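Putative secreted cellulose-binding protein (Streptomyces coelicolor, PDB 4OY8) is a copper-dependent lytic polysaccharide monooxygenase of family AA10 that probably cleaves glycosidic bonds of crystalline cellulose by oxidation. Local coordinates at residues A[99-104]-A[148-153]; A[161-166]-A[180-185]. All coordinates share one frame; numbering follows the deposited sequence.

Interaction 1 (A[99-104]-A[148-153]). With ZN (zinc ion), chain I; ZN (zinc ion), chain H.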
ATOM      1  N   THR A  99       7.930  -7.296   9.397  1.00  8.55           N
ATOM      2  CA  THR A  99       8.710  -7.094   8.185  1.00  8.60           C
ATOM      3  C   THR A  99       7.809  -6.670   7.047  1.00  8.12           C
ATOM      4  O   THR A  99       6.769  -7.290   6.771  1.00 11.39           O
ATOM      5  CB  THR A  99       9.464  -8.368   7.798  1.00 10.75           C
ATOM      6  OG1 THR A  99      10.338  -8.720   8.860  1.00 15.19           O
ATOM      7  CG2 THR A  99      10.274  -8.192   6.514  1.00 14.10           C
ATOM      8  N   VAL A 100       8.145  -5.558   6.410  1.00  6.97           N
ATOM      9  CA  VAL A 100       7.517  -5.182   5.142  1.00  7.04           C
ATOM     10  C   VAL A 100       8.299  -5.828   4.018  1.00  8.11           C
ATOM     11  O   VAL A 100       9.491  -5.563   3.848  1.00  8.92           O
ATOM     12  CB  VAL A 100       7.456  -3.645   4.969  1.00  8.08           C
ATOM     13  CG1 VAL A 100       6.878  -3.275   3.607  1.00  8.08           C
ATOM     14  CG2 VAL A 100       6.612  -3.022   6.075  1.00  8.67           C
ATOM     15  N   LYS A 101       7.633  -6.694   3.270  1.00  7.97           N
ATOM     16  CA  LYS A 101       8.250  -7.467   2.221  1.00  8.03           C
ATOM     17  C   LYS A 101       7.666  -7.034   0.877  1.00  7.87           C
ATOM     18  O   LYS A 101       6.449  -7.054   0.677  1.00  8.15           O
ATOM     19  CB  LYS A 101       7.973  -8.962   2.434  1.00 10.32           C
ATOM     20  CG  LYS A 101       8.371  -9.523   3.781  1.00 16.61           C
ATOM     21  CD  LYS A 101       8.222 -11.039   3.941  1.00 21.15           C
ATOM     22  CE  LYS A 101       8.830 -11.510   5.264  1.00 27.55           C
ATOM     23  NZ  LYS A 101       8.602 -12.956   5.515  1.00 33.24           N
ATOM     24  N   LEU A 102       8.542  -6.594  -0.014  1.00  8.32           N
ATOM     25  CA  LEU A 102       8.171  -6.282  -1.376  1.00  8.72           C
ATOM     26  C   LEU A 102       8.730  -7.282  -2.358  1.00  8.96           C
ATOM     27  O   LEU A 102       9.837  -7.772  -2.208  1.00 11.78           O
ATOM     28  CB  LEU A 102       8.723  -4.925  -1.757  1.00 11.07           C
ATOM     29  CG  LEU A 102       8.155  -3.752  -1.013  1.00 11.04           C
ATOM     30  CD1 LEU A 102       9.043  -3.407   0.172  1.00 12.05           C
ATOM     31  CD2 LEU A 102       7.964  -2.566  -1.945  1.00 11.50           C
ATOM     32  N   HIS A 103       7.951  -7.582  -3.380  1.00  8.59           N
ATOM     33  CA  HIS A 103       8.405  -8.388  -4.487  1.00  9.46           C
ATOM     34  C   HIS A 103       8.496  -7.457  -5.692  1.00  9.11           C
ATOM     35  O   HIS A 103       7.572  -6.704  -5.959  1.00  9.71           O
ATOM     36  CB  HIS A 103       7.410  -9.516  -4.769  1.00 11.01           C
ATOM     37  CG  HIS A 103       7.853 -10.414  -5.860  1.00 12.92           C
ATOM     38  ND1 HIS A 103       8.827 -11.360  -5.669  1.00 15.74           N
ATOM     39  CD2 HIS A 103       7.482 -10.503  -7.150  1.00 20.07           C
ATOM     40  CE1 HIS A 103       9.054 -11.988  -6.800  1.00 18.35           C
ATOM     41  NE2 HIS A 103       8.230 -11.507  -7.706  1.00 19.21           N
ATOM     42  N   ASP A 104       9.614  -7.540  -6.401  1.00  9.85           N
ATOM     43  CA  ASP A 104       9.905  -6.709  -7.569  1.00  9.91           C
ATOM     44  C   ASP A 104      10.368  -7.626  -8.674  1.00 11.90           C
ATOM     45  O   ASP A 104      11.457  -8.157  -8.604  1.00 14.57           O
ATOM     46  CB  ASP A 104      11.008  -5.718  -7.232  1.00  9.77           C
ATOM     47  CG  ASP A 104      11.466  -4.871  -8.402  1.00  9.34           C
ATOM     48  OD1 ASP A 104      10.843  -4.897  -9.491  1.00 10.21           O
ATOM     49  OD2 ASP A 104      12.493  -4.160  -8.217  1.00 10.19           O
ATOM     50  N   ASN A 148      13.290  -9.448  -4.175  1.00 11.14           N
ATOM     51  CA  ASN A 148      12.560  -9.194  -2.940  1.00 11.15           C
ATOM     52  C   ASN A 148      13.342  -8.232  -2.069  1.00 10.76           C
ATOM     53  O   ASN A 148      14.577  -8.270  -2.052  1.00 14.18           O
ATOM     54  CB  ASN A 148      12.319 -10.507  -2.198  1.00 12.61           C
ATOM     55  CG  ASN A 148      11.483 -11.472  -3.009  1.00 13.84           C
ATOM     56  OD1 ASN A 148      10.263 -11.362  -3.062  1.00 14.84           O
ATOM     57  ND2 ASN A 148      12.144 -12.408  -3.673  1.00 15.53           N
ATOM     58  N   TYR A 149      12.617  -7.344  -1.388  1.00  9.24           N
ATOM     59  CA  TYR A 149      13.208  -6.414  -0.425  1.00  9.06           C
ATOM     60  C   TYR A 149      12.464  -6.555   0.890  1.00  9.07           C
ATOM     61  O   TYR A 149      11.244  -6.618   0.881  1.00 10.29           O
ATOM     62  CB  TYR A 149      13.107  -4.939  -0.877  1.00  9.25           C
ATOM     63  CG  TYR A 149      13.471  -4.719  -2.336  1.00  9.47           C
ATOM     64  CD1 TYR A 149      14.780  -4.853  -2.785  1.00  9.94           C
ATOM     65  CD2 TYR A 149      12.502  -4.368  -3.263  1.00  9.63           C
ATOM     66  CE1 TYR A 149      15.085  -4.663  -4.124  1.00 10.56           C
ATOM     67  CE2 TYR A 149      12.808  -4.175  -4.589  1.00  9.92           C
ATOM     68  CZ  TYR A 149      14.091  -4.356  -5.030  1.00  9.73           C
ATOM     69  OH  TYR A 149      14.384  -4.180  -6.376  1.00 11.09           O
ATOM     70  N   GLU A 150      13.194  -6.570   2.009  1.00  9.90           N
ATOM     71  CA  GLU A 150      12.612  -6.654   3.333  1.00  9.61           C
ATOM     72  C   GLU A 150      13.036  -5.458   4.178  1.00  9.38           C
ATOM     73  O   GLU A 150      14.240  -5.130   4.251  1.00  9.99           O
ATOM     74  CB  GLU A 150      13.041  -7.960   4.034  1.00 12.29           C
ATOM     75  CG  GLU A 150      12.433  -9.189   3.378  1.00 15.72           C
ATOM     76  CD  GLU A 150      12.577 -10.473   4.171  1.00 20.25           C
ATOM     77  OE1 GLU A 150      13.091 -10.449   5.299  1.00 25.27           O
ATOM     78  OE2 GLU A 150      12.128 -11.508   3.660  1.00 26.61           O
ATOM     79  N   ILE A 151      12.051  -4.826   4.799  1.00  8.74           N
ATOM     80  CA  ILE A 151      12.279  -3.732   5.729  1.00  8.97           C
ATOM     81  C   ILE A 151      11.835  -4.197   7.116  1.00  8.17           C
ATOM     82  O   ILE A 151      10.660  -4.404   7.330  1.00  8.69           O
ATOM     83  CB  ILE A 151      11.526  -2.437   5.363  1.00 10.13           C
ATOM     84  CG1 ILE A 151      11.792  -2.025   3.913  1.00 12.73           C
ATOM     85  CG2 ILE A 151      11.941  -1.317   6.314  1.00 11.73           C
ATOM     86  CD1 ILE A 151      10.566  -1.669   3.145  1.00 18.83           C
ATOM     87  N   PRO A 152      12.776  -4.345   8.059  1.00  8.85           N
ATOM     88  CA  PRO A 152      12.389  -4.746   9.419  1.00  8.97           C
ATOM     89  C   PRO A 152      11.931  -3.539  10.210  1.00  9.13           C
ATOM     90  O   PRO A 152      12.747  -2.671  10.567  1.00 11.54           O
ATOM     91  CB  PRO A 152      13.674  -5.348  10.001  1.00 11.65           C
ATOM     92  CG  PRO A 152      14.775  -4.628   9.272  1.00 13.90           C
ATOM     93  CD  PRO A 152      14.240  -4.269   7.902  1.00 10.54           C
ATOM     94  N   VAL A 153      10.630  -3.457  10.447  1.00  8.06           N
ATOM     95  CA  VAL A 153      10.004  -2.307  11.098  1.00  7.83           C
ATOM     96  C   VAL A 153       9.795  -2.645  12.569  1.00  8.09           C
ATOM     97  O   VAL A 153       9.443  -3.771  12.927  1.00  8.49           O
ATOM     98  CB  VAL A 153       8.641  -1.946  10.413  1.00  9.49           C
ATOM     99  CG1 VAL A 153       7.945  -0.776  11.114  1.00 11.64           C
ATOM    100  CG2 VAL A 153       8.872  -1.607   8.946  1.00 11.06           C
TER
HETATM  101 ZN    ZN I 308       8.883 -12.504  -3.968  0.60 20.39          ZN
HETATM  102 ZN    ZN H 307       7.657 -12.617  -9.367  0.80 43.00          ZN
HETATM  103  O   HOH W   1       9.701 -14.406  -4.165  1.00 35.87           O
HETATM  104  O   HOH W   2       7.227 -12.760  -2.820  1.00 31.85           O
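V100, L102 and I151 make the close-packed side of this antiparallel pairing, while K101, E150, H103 and N148 line a looser, more solvent-exposed one. On the packed side I151 CD1 serves as the hub, lying 3.8 Å from L102 CD1 and also against V100 CG1; F113 of strand 110-118 touches both L102 and I151. Further along, V100 CG2 meets V153 CG2. The backbones are joined by two reciprocal pairs of N-H...O=C bonds, V100 with I151 and L102 with Y149. Strand 97-104 is the central member of a three-stranded sheet, with 2-6 along its other side, one of the two sheets of the immunoglobulin-like β-sandwich of these monooxygenases. At the D104 end of the pairing Y149 OH donates a short 2.6 Å bond to D104 OD2, which accepts through its anti lone pair; the carboxylate plane is turned 47° from the ring. The same OD2 accepts from the backbone N of H108, a copper ligand, and OD1 accepts from the amino terminus of H1, the other; Y149 thus probably helps to position D104, a second-shell residue of the copper site. Across the exposed face, K101 and E150 run alongside each other, pointing the same way, yet NZ stops 4.2 Å from OE2, beyond a salt bridge. A zinc ion bridges the strands here, held by H103 ND1 and N148 OD1, each at 2.0 Å, and by two waters. N148 CG lies beside its own backbone N (chi1 -61°), from where OD1 reaches the edge of the imidazole, while ND2 donates to one of the zinc-bound waters. H103 NE2 binds a second zinc ion together with Q105.

Interaction 2 (A[161-166]-A[180-185]). With ZN (zinc ion), chain B; ACT (acetate ion), chain J.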
ATOM      1  N   ARG A 161      -6.569  -1.440  14.396  1.00  6.84           N
ATOM      2  CA  ARG A 161      -6.553  -1.215  12.970  1.00  6.79           C
ATOM      3  C   ARG A 161      -5.721   0.004  12.572  1.00  6.76           C
ATOM      4  O   ARG A 161      -5.978   1.101  13.065  1.00  7.85           O
ATOM      5  CB  ARG A 161      -7.986  -1.024  12.470  1.00  6.56           C
ATOM      6  CG  ARG A 161      -8.044  -0.635  10.994  1.00  6.51           C
ATOM      7  CD  ARG A 161      -9.447  -0.381  10.505  1.00  7.10           C
ATOM      8  NE  ARG A 161     -10.219  -1.592  10.234  1.00  7.74           N
ATOM      9  CZ  ARG A 161     -10.234  -2.228   9.073  1.00  7.75           C
ATOM     10  NH1 ARG A 161      -9.479  -1.807   8.062  1.00  7.28           N
ATOM     11  NH2 ARG A 161     -11.008  -3.297   8.921  1.00  8.37           N
ATOM     12  N   HIS A 162      -4.781  -0.188  11.653  1.00  6.20           N
ATOM     13  CA  HIS A 162      -3.959   0.882  11.089  1.00  6.67           C
ATOM     14  C   HIS A 162      -3.774   0.664   9.610  1.00  6.59           C
ATOM     15  O   HIS A 162      -4.139  -0.388   9.072  1.00  6.51           O
ATOM     16  CB  HIS A 162      -2.576   0.904  11.771  1.00  6.51           C
ATOM     17  CG  HIS A 162      -2.626   1.387  13.189  1.00  6.74           C
ATOM     18  ND1 HIS A 162      -2.218   2.652  13.570  1.00  7.36           N
ATOM     19  CD2 HIS A 162      -3.082   0.787  14.305  1.00  7.50           C
ATOM     20  CE1 HIS A 162      -2.398   2.790  14.871  1.00  7.68           C
ATOM     21  NE2 HIS A 162      -2.935   1.676  15.341  1.00  7.61           N
ATOM     22  N   VAL A 163      -3.186   1.655   8.947  1.00  6.25           N
ATOM     23  CA  VAL A 163      -2.657   1.479   7.583  1.00  6.11           C
ATOM     24  C   VAL A 163      -1.165   1.742   7.656  1.00  6.21           C
ATOM     25  O   VAL A 163      -0.745   2.754   8.244  1.00  7.53           O
ATOM     26  CB  VAL A 163      -3.320   2.449   6.571  1.00  7.31           C
ATOM     27  CG1 VAL A 163      -2.882   2.109   5.153  1.00  9.26           C
ATOM     28  CG2 VAL A 163      -4.837   2.411   6.688  1.00  8.14           C
ATOM     29  N   VAL A 164      -0.389   0.855   7.052  1.00  6.29           N
ATOM     30  CA  VAL A 164       1.033   1.069   6.787  1.00  6.16           C
ATOM     31  C   VAL A 164       1.131   1.684   5.396  1.00  6.13           C
ATOM     32  O   VAL A 164       0.476   1.217   4.460  1.00  6.87           O
ATOM     33  CB  VAL A 164       1.802  -0.266   6.844  1.00  6.69           C
ATOM     34  CG1 VAL A 164       3.253  -0.091   6.486  1.00  7.82           C
ATOM     35  CG2 VAL A 164       1.637  -0.928   8.197  1.00  8.84           C
ATOM     36  N   TYR A 165       1.935   2.737   5.256  1.00  6.56           N
ATOM     37  CA  TYR A 165       2.170   3.359   3.953  1.00  6.44           C
ATOM     38  C   TYR A 165       3.646   3.234   3.647  1.00  6.31           C
ATOM     39  O   TYR A 165       4.485   3.823   4.338  1.00  7.18           O
ATOM     40  CB  TYR A 165       1.766   4.828   3.978  1.00  6.74           C
ATOM     41  CG  TYR A 165       1.601   5.504   2.644  1.00  7.27           C
ATOM     42  CD1 TYR A 165       0.819   4.943   1.648  1.00  7.19           C
ATOM     43  CD2 TYR A 165       2.130   6.761   2.414  1.00  7.09           C
ATOM     44  CE1 TYR A 165       0.594   5.595   0.447  1.00  7.58           C
ATOM     45  CE2 TYR A 165       1.898   7.433   1.246  1.00  7.58           C
ATOM     46  CZ  TYR A 165       1.131   6.851   0.255  1.00  7.01           C
ATOM     47  OH  TYR A 165       0.884   7.575  -0.899  1.00  8.30           O
ATOM     48  N   THR A 166       3.956   2.448   2.626  1.00  6.29           N
ATOM     49  CA  THR A 166       5.316   2.191   2.222  1.00  6.59           C
ATOM     50  C   THR A 166       5.563   2.916   0.911  1.00  6.68           C
ATOM     51  O   THR A 166       4.821   2.746  -0.063  1.00  7.41           O
ATOM     52  CB  THR A 166       5.553   0.677   2.021  1.00  6.67           C
ATOM     53  OG1 THR A 166       5.308  -0.006   3.262  1.00  7.72           O
ATOM     54  CG2 THR A 166       6.963   0.379   1.551  1.00  7.65           C
ATOM     55  N   CYS A 180      -0.314   1.190   0.275  1.00  6.60           N
ATOM     56  CA  CYS A 180      -1.074   1.088   1.514  1.00  6.79           C
ATOM     57  C   CYS A 180      -1.319  -0.370   1.877  1.00  6.02           C
ATOM     58  O   CYS A 180      -1.828  -1.105   1.033  1.00  6.90           O
ATOM     59  CB  CYS A 180      -2.440   1.746   1.374  1.00  8.43           C
ATOM     60  SG  CYS A 180      -2.381   3.512   1.345  1.00  8.30           S
ATOM     61  N   SER A 181      -1.016  -0.757   3.120  1.00  6.08           N
ATOM     62  CA  SER A 181      -1.334  -2.067   3.642  1.00  6.30           C
ATOM     63  C   SER A 181      -2.150  -1.930   4.908  1.00  6.55           C
ATOM     64  O   SER A 181      -1.679  -1.358   5.900  1.00  6.52           O
ATOM     65  CB  SER A 181      -0.076  -2.849   3.984  1.00  6.38           C
ATOM     66  OG  SER A 181       0.724  -3.036   2.819  1.00  6.48           O
ATOM     67  N   ASP A 182      -3.363  -2.475   4.911  1.00  5.89           N
ATOM     68  CA  ASP A 182      -4.186  -2.446   6.122  1.00  5.80           C
ATOM     69  C   ASP A 182      -3.719  -3.514   7.082  1.00  6.31           C
ATOM     70  O   ASP A 182      -3.581  -4.673   6.711  1.00  6.36           O
ATOM     71  CB  ASP A 182      -5.651  -2.638   5.752  1.00  5.82           C
ATOM     72  CG  ASP A 182      -6.154  -1.534   4.858  1.00  6.43           C
ATOM     73  OD1 ASP A 182      -6.273  -1.771   3.634  1.00  7.00           O
ATOM     74  OD2 ASP A 182      -6.384  -0.423   5.368  1.00  7.01           O
ATOM     75  N   VAL A 183      -3.487  -3.129   8.325  1.00  6.16           N
ATOM     76  CA  VAL A 183      -2.940  -4.061   9.315  1.00  5.93           C
ATOM     77  C   VAL A 183      -3.707  -3.975  10.636  1.00  6.29           C
ATOM     78  O   VAL A 183      -4.402  -3.006  10.911  1.00  6.48           O
ATOM     79  CB  VAL A 183      -1.429  -3.820   9.594  1.00  6.24           C
ATOM     80  CG1 VAL A 183      -0.621  -3.999   8.321  1.00  7.17           C
ATOM     81  CG2 VAL A 183      -1.177  -2.475  10.250  1.00  7.17           C
ATOM     82  N   ASP A 184      -3.601  -5.025  11.434  1.00  6.41           N
ATOM     83  CA  ASP A 184      -4.219  -5.094  12.730  1.00  6.58           C
ATOM     84  C   ASP A 184      -3.153  -5.475  13.741  1.00  6.75           C
ATOM     85  O   ASP A 184      -2.617  -6.570  13.699  1.00  7.25           O
ATOM     86  CB  ASP A 184      -5.356  -6.115  12.719  1.00  7.12           C
ATOM     87  CG  ASP A 184      -6.274  -6.022  13.902  1.00  7.56           C
ATOM     88  OD1 ASP A 184      -5.955  -5.423  14.938  1.00  7.34           O
ATOM     89  OD2 ASP A 184      -7.414  -6.576  13.796  1.00  6.86           O
ATOM     90  N   PHE A 185      -2.812  -4.536  14.631  1.00  7.30           N
ATOM     91  CA  PHE A 185      -1.829  -4.799  15.697  1.00  7.97           C
ATOM     92  C   PHE A 185      -2.419  -5.557  16.879  1.00  9.01           C
ATOM     93  O   PHE A 185      -1.691  -5.966  17.798  1.00 10.74           O
ATOM     94  CB  PHE A 185      -1.216  -3.493  16.196  1.00  8.06           C
ATOM     95  CG  PHE A 185      -0.213  -2.887  15.247  1.00  7.88           C
ATOM     96  CD1 PHE A 185       1.130  -3.260  15.268  1.00  8.23           C
ATOM     97  CD2 PHE A 185      -0.601  -1.925  14.352  1.00  8.39           C
ATOM     98  CE1 PHE A 185       2.042  -2.685  14.393  1.00  8.93           C
ATOM     99  CE2 PHE A 185       0.303  -1.350  13.461  1.00  8.00           C
ATOM    100  CZ  PHE A 185       1.637  -1.724  13.484  1.00  8.99           C
TER
HETATM  101 ZN    ZN B 301      -8.038  -5.805  15.674  0.50  7.80          ZN
HETATM  102  C   ACT J 309      -9.447  -1.762  17.086  0.50 10.50           C
HETATM  103  O   ACT J 309      -9.205  -1.912  15.837  0.50  9.41           O
HETATM  104  OXT ACT J 309      -9.314  -2.687  17.964  0.50  9.40           O
HETATM  105  CH3 ACT J 309      -9.914  -0.423  17.554  0.50 10.68           C
HETATM  106  O   HOH W   3      -6.953  -0.395   8.010  1.00  7.40           O
HETATM  107  O   HOH W   4       2.668  -0.983   2.882  1.00  7.51           O
HETATM  108  O   HOH W   5      -9.034  -4.311  14.771  1.00  7.34           O
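H162 offers a face of its imidazole to the edge of the F185 ring: the planes stand at 88° with centroids 5.4 Å apart, an offset edge-to-face pair whose closest atoms are H162 CD2 and F185 CD2. With CG beside the backbone N (chi1 -71°), the H162 ring can also give ND1 to T118 O of the neighbouring strand. Cutting H162 back to an alanine is likely to leave the F185 edge without an aromatic face to meet and T118 O without its imidazole donor. At the other end, C180 SG approaches the Y165 ring obliquely, 3.5 Å from CD1, a sulfur-aromatic contact beside the disulfide to C70. Strands 161-170 and 175-184 form a β-hairpin in the second sheet of the sandwich, and reciprocal backbone bonds pair H162 with V183 and V164 with S181. Here V164 CG2 is wedged against both methyls of V183, 3.8 Å from CG2, the two side chains crossing at about a right angle. On the face of V163 and D182, the R161 guanidinium turns its edge to D182 OD2 but stays 4.3 Å away at NH1; one water spans the gap, accepting from NH1 and donating to OD2 and to H162 O. D182 OD1 finds its salt bridge in R10, and R161 NH1 also donates to W89 O. D184 grips a zinc ion with both carboxylate oxygens, OD1 also accepting from G186 N, and a zinc-bound water donates to an acetate that also accepts from R161 N.

How the interactions relate
Both contacts are antiparallel strand pairs, one in each sheet of the sandwich, and they meet between the sheets where V100 CG1 lies 3.6 Å from T166 OG1. Interaction 2 is the more buried: its centre lies about 8 Å from that of the chain, against about 12 Å for interaction 1, and most of its residues are buried. Interaction 1 has one apolar side facing that interior and another carrying loosely paired charges at the surface. Each holds zinc, but differently: in interaction 1 one ion links the two strands, whereas in interaction 2 the zinc draws on one of the two, through D184. The 99-104/148-153 pair alone leads directly to the copper ligands; the 161-166/180-185 hairpin contributes sheet and disulfide.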